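Local structure of putative isocitrate dehydrogenase, NAD-dependent (Methylococcus capsulatus, 6LKY) at the interface of chains A and B. The protein catalyses the oxidative decarboxylation of isocitrate to 2-oxoglutarate, probably with NAD+ as cofactor and a magnesium ion. Coordinates in Å, arbitrary orientation; residue numbers count along the deposited sequence, not the author numbering. Chains: chain A/B, Putative isocitrate dehydrogenase, NAD-dependent.

The interface of chains A and B. Residues chain A 177-181; chain B 78, 127, 141.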
# COMPACT_ATOMS: atom_id res chain seq x y z
N ILE A 177 6.71 12.55 6.10
CA ILE A 177 5.48 13.33 6.03
C ILE A 177 4.74 13.35 7.36
O ILE A 177 4.25 14.38 7.80
CB ILE A 177 4.56 12.79 4.90
CG1 ILE A 177 5.32 12.75 3.58
CG2 ILE A 177 3.27 13.62 4.83
CD1 ILE A 177 5.86 14.10 3.14
N LEU A 178 4.61 12.18 7.98
CA LEU A 178 3.98 12.05 9.30
C LEU A 178 5.09 12.13 10.35
O LEU A 178 5.54 11.12 10.91
CB LEU A 178 3.18 10.75 9.38
CG LEU A 178 2.08 10.65 8.32
CD1 LEU A 178 1.39 9.29 8.33
CD2 LEU A 178 1.05 11.77 8.54
N LYS A 179 5.56 13.36 10.56
CA LYS A 179 6.74 13.58 11.40
C LYS A 179 6.47 13.26 12.87
O LYS A 179 7.38 12.83 13.58
CB LYS A 179 7.24 15.02 11.24
CG LYS A 179 7.82 15.32 9.84
CD LYS A 179 8.43 16.73 9.78
CE LYS A 179 8.90 17.10 8.37
NZ LYS A 179 10.10 16.33 7.92
N CYS A 180 5.24 13.46 13.34
CA CYS A 180 4.94 13.24 14.74
C CYS A 180 4.60 11.79 15.05
O CYS A 180 5.20 11.20 15.94
CB CYS A 180 3.79 14.16 15.19
SG CYS A 180 4.30 15.90 15.22
N THR A 181 3.62 11.21 14.33
CA THR A 181 3.17 9.86 14.64
C THR A 181 4.15 8.81 14.12
O THR A 181 4.72 8.03 14.90
CB THR A 181 1.78 9.63 14.02
OG1 THR A 181 1.80 10.07 12.66
CG2 THR A 181 0.70 10.43 14.77
N ARG B 78 9.38 20.49 6.43
CA ARG B 78 8.32 19.79 5.72
C ARG B 78 8.68 19.64 4.25
O ARG B 78 9.34 20.50 3.66
CB ARG B 78 7.01 20.55 5.85
CG ARG B 78 6.55 20.71 7.28
CD ARG B 78 5.57 19.61 7.64
NE ARG B 78 5.45 19.45 9.08
CZ ARG B 78 4.85 18.42 9.66
NH1 ARG B 78 4.31 17.47 8.92
NH2 ARG B 78 4.79 18.36 10.99
N GLU B 127 -0.25 18.08 12.64
CA GLU B 127 0.17 17.07 13.60
C GLU B 127 0.64 17.76 14.87
O GLU B 127 1.01 18.93 14.85
CB GLU B 127 1.35 16.20 13.17
CG GLU B 127 1.43 15.69 11.78
CD GLU B 127 2.72 14.92 11.62
OE1 GLU B 127 2.72 13.69 11.87
OE2 GLU B 127 3.76 15.55 11.31
N SER B 141 -1.78 12.86 14.20
CA SER B 141 -1.71 13.39 12.85
C SER B 141 -3.13 13.46 12.30
O SER B 141 -3.91 12.53 12.48
CB SER B 141 -0.85 12.51 11.94
OG SER B 141 0.50 12.52 12.35
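B:Glu127 reaches out of strand 125-132 of one chain and sets its carboxylate against the backbone of A:Leu178, A:Lys179 and A:Cys180, the loop just ahead of helix 181-193 in the other. The patch is part of the two-fold interface between two copies in the deposited assembly, which probably corresponds to the dimer typical of this family. CB of B:Glu127 lies against the thiol of A:Cys180, 3.6 Å from SG. CG stands beside the backbone N, anti to the carbonyl carbon (chi1 -42°), and the chain then runs extended, which carries the carboxylate across to the loop. Its carbon CD comes within 3.9 Å of CA of A:Leu178. OE1 takes the amide N-H of A:Cys180 at 2.9 Å from N, in a fairly straight bond (155° at H). That N-H comes from above the carboxylate plane, 38° out of it. The same oxygen accepts the hydroxyl of B:Ser141 through its anti lone pair, so it is shared between the two chains. OE2 has a weak, bent bond from the amide of A:Lys179 and is gripped end-on by both NH1 and NH2 of B:Arg78 in a salt bridge, with NH2 at 3.0 Å. Together with the B:Ser141 bond on the other oxygen, this grip would be expected to fix the carboxylate's rotation and favour its charged form. An alanine in place of B:Glu127 would probably leave the A:Cys180 amide and the B:Ser141 hydroxyl without their acceptor, and the B:Arg78 guanidinium without its counter-charge and less firmly held.

A:Lys179 slides past B:Arg78 in the opposite direction, laying its CD over the centre of one guanidinium face, 3.9 Å above the plane. The chain bends only at its last torsion; the contact is made by lysine methylenes, while the ammonium NZ stays 5.7 Å from NE of B:Arg78. The patch, which recurs with the chains exchanged, closes at the start of the helix, where the hydroxyl OG1 of A:Thr181 hydrogen-bonds OG of B:Ser141 at 2.8 Å.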